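PDB 2F5K: mortality factor 4-like protein 1 from Homo sapiens, which probably recognises histone H3 methylated at a lysine of its tail through its chromo domain, a small beta barrel, and so takes part in gene regulation. Local coordinates for residues A[87-90]-A[91-95]. Residues are numbered along the deposited sequence; the frame is centred on the assembly and turned at random.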
ATOM      1  N   GLU A  87       1.025   3.716  13.806  1.00 38.50           N
ATOM      2  CA  GLU A  87       0.123   4.716  14.352  1.00 38.40           C
ATOM      3  C   GLU A  87      -1.280   4.571  13.778  1.00 37.41           C
ATOM      4  O   GLU A  87      -2.240   4.791  14.461  1.00 36.30           O
ATOM      5  CB  GLU A  87       0.667   6.141  14.175  1.00 38.66           C
ATOM      6  CG  GLU A  87       1.729   6.521  15.208  1.00 39.15           C
ATOM      7  CD  GLU A  87       2.515   7.780  14.837  1.00 41.33           C
ATOM      8  OE1 GLU A  87       2.056   8.580  13.992  1.00 39.28           O
ATOM      9  OE2 GLU A  87       3.612   7.970  15.414  1.00 43.35           O
ATOM     10  N   LEU A  88      -1.398   4.201  12.518  1.00 37.73           N
ATOM     11  CA  LEU A  88      -2.726   3.991  11.970  1.00 38.70           C
ATOM     12  C   LEU A  88      -3.328   2.731  12.626  1.00 39.52           C
ATOM     13  O   LEU A  88      -4.503   2.682  12.928  1.00 39.54           O
ATOM     14  CB  LEU A  88      -2.677   3.837  10.447  1.00 38.44           C
ATOM     15  CG  LEU A  88      -2.125   4.997   9.598  1.00 38.65           C
ATOM     16  CD1 LEU A  88      -2.539   4.875   8.180  1.00 37.53           C
ATOM     17  CD2 LEU A  88      -2.523   6.342  10.131  1.00 40.70           C
ATOM     18  N   GLN A  89      -2.508   1.719  12.868  1.00 40.68           N
ATOM     19  CA  GLN A  89      -3.004   0.490  13.485  1.00 41.81           C
ATOM     20  C   GLN A  89      -3.665   0.779  14.807  1.00 42.60           C
ATOM     21  O   GLN A  89      -4.812   0.394  15.037  1.00 42.37           O
ATOM     22  CB  GLN A  89      -1.867  -0.497  13.680  1.00 41.89           C
ATOM     23  CG  GLN A  89      -1.732  -1.442  12.552  1.00 43.40           C
ATOM     24  CD  GLN A  89      -0.427  -2.196  12.572  1.00 45.35           C
ATOM     25  OE1 GLN A  89       0.222  -2.309  13.623  1.00 47.51           O
ATOM     26  NE2 GLN A  89      -0.029  -2.723  11.411  1.00 44.65           N
ATOM     27  N   LYS A  90      -2.949   1.480  15.676  1.00 43.66           N
ATOM     28  CA  LYS A  90      -3.483   1.849  16.984  1.00 45.34           C
ATOM     29  C   LYS A  90      -4.685   2.786  16.865  1.00 46.32           C
ATOM     30  O   LYS A  90      -5.669   2.662  17.600  1.00 45.81           O
ATOM     31  CB  LYS A  90      -2.382   2.470  17.861  1.00 45.77           C
ATOM     32  CG  LYS A  90      -2.855   3.256  19.074  1.00 47.01           C
ATOM     33  CD  LYS A  90      -1.628   3.749  19.874  1.00 49.72           C
ATOM     34  CE  LYS A  90      -1.970   4.910  20.804  1.00 51.46           C
ATOM     35  NZ  LYS A  90      -0.776   5.708  21.187  1.00 51.78           N
ATOM     36  N   ALA A  91      -4.606   3.750  15.963  1.00 47.48           N
ATOM     37  CA  ALA A  91      -5.748   4.625  15.778  1.00 49.20           C
ATOM     38  C   ALA A  91      -6.955   3.766  15.399  1.00 50.72           C
ATOM     39  O   ALA A  91      -7.997   3.867  16.026  1.00 50.24           O
ATOM     40  CB  ALA A  91      -5.473   5.668  14.711  1.00 48.98           C
ATOM     41  N   ASN A  92      -6.795   2.913  14.382  1.00 52.95           N
ATOM     42  CA  ASN A  92      -7.870   2.017  13.964  1.00 55.56           C
ATOM     43  C   ASN A  92      -8.302   1.169  15.154  1.00 58.13           C
ATOM     44  O   ASN A  92      -9.479   1.132  15.498  1.00 58.28           O
ATOM     45  CB  ASN A  92      -7.444   1.123  12.791  1.00 54.85           C
ATOM     46  CG  ASN A  92      -8.574   0.189  12.302  1.00 54.42           C
ATOM     47  OD1 ASN A  92      -8.462  -1.032  12.369  1.00 51.92           O
ATOM     48  ND2 ASN A  92      -9.652   0.773  11.797  1.00 54.71           N
ATOM     49  N   GLN A  93      -7.338   0.514  15.800  1.00 60.99           N
ATOM     50  CA  GLN A  93      -7.650  -0.310  16.957  1.00 63.95           C
ATOM     51  C   GLN A  93      -8.455   0.490  17.966  1.00 65.49           C
ATOM     52  O   GLN A  93      -9.305  -0.065  18.678  1.00 65.24           O
ATOM     53  CB  GLN A  93      -6.386  -0.923  17.577  1.00 64.41           C
ATOM     54  CG  GLN A  93      -5.928  -2.183  16.831  1.00 67.05           C
ATOM     55  CD  GLN A  93      -4.401  -2.396  16.812  1.00 70.25           C
ATOM     56  OE1 GLN A  93      -3.745  -2.379  17.865  1.00 71.37           O
ATOM     57  NE2 GLN A  93      -3.841  -2.618  15.610  1.00 71.17           N
ATOM     58  N   GLU A  94      -8.211   1.797  18.012  1.00 67.46           N
ATOM     59  CA  GLU A  94      -8.958   2.641  18.933  1.00 69.61           C
ATOM     60  C   GLU A  94     -10.381   2.815  18.437  1.00 70.79           C
ATOM     61  O   GLU A  94     -11.301   2.984  19.224  1.00 70.58           O
ATOM     62  CB  GLU A  94      -8.255   3.980  19.206  1.00 69.70           C
ATOM     63  CG  GLU A  94      -7.314   3.897  20.406  1.00 71.78           C
ATOM     64  CD  GLU A  94      -6.377   5.091  20.580  1.00 73.36           C
ATOM     65  OE1 GLU A  94      -6.816   6.251  20.421  1.00 74.67           O
ATOM     66  OE2 GLU A  94      -5.194   4.863  20.909  1.00 73.28           O
ATOM     67  N   GLN A  95     -10.565   2.742  17.130  1.00 72.63           N
ATOM     68  CA  GLN A  95     -11.909   2.856  16.580  1.00 74.76           C
ATOM     69  C   GLN A  95     -12.704   1.581  16.847  1.00 75.50           C
ATOM     70  O   GLN A  95     -13.875   1.646  17.213  1.00 75.51           O
ATOM     71  CB  GLN A  95     -11.891   3.170  15.079  1.00 75.34           C
ATOM     72  CG  GLN A  95     -13.288   3.302  14.492  1.00 76.94           C
ATOM     73  CD  GLN A  95     -13.312   3.234  12.982  1.00 78.85           C
ATOM     74  OE1 GLN A  95     -13.612   2.190  12.409  1.00 79.71           O
ATOM     75  NE2 GLN A  95     -13.013   4.353  12.330  1.00 79.80           N
TER
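Glu87 meets Ala91 one helical turn further on. Its carbonyl O accepts a hydrogen bond from Ala91 N at 3.0 Å, and the methyl CB of Ala91 rests beside the same oxygen. The carboxylate of Glu87 takes no part here: its OE2 is bonded to Gln83 NE2, one turn back. Leu88 O receives Asn92 N at 2.7 Å in an almost straight bond, with an N-H...O angle of 172°. Asn92 CB packs against this carbonyl oxygen. The amide of Asn92 swings off, because CG is anti to the backbone N (chi1 -178°), and the side chain touches the loop residues Pro35 and Leu36. These i to i+4 bonds belong to the alpha-helix 79-98, which follows the last strand, 74-76, of the chromo domain's antiparallel beta barrel. This part of the helix is largely exposed. Gln89 O accepts Gln93 N at a short 2.6 Å. The two glutamine side chains run alongside each other, both leading the same way, their amide planes 23° apart. The contact between them comes from Gln93 NE2, which lies 3.5 Å from Gln89 CB. Gln93 CG, set beside the backbone N, brings the chain over Gln89 O. A mild bend at chi2 keeps the amide near that oxygen, but NE2 is too poorly angled to bond to it. Lys90 O takes Glu94 N at 2.7 Å, in a more bent bond than the other three. The Lys90 chain is fully extended and lies alongside Glu94. Carboxylate oxygen Glu94 OE2 touches the aliphatic part of the lysine, 3.2 Å from CE and 3.4 Å from CG. The ammonium lies farther off, with NZ 4.5 Å from Glu94 OE2. That is too long for a salt bridge, though the opposite charges may still attract weakly across this exposed face.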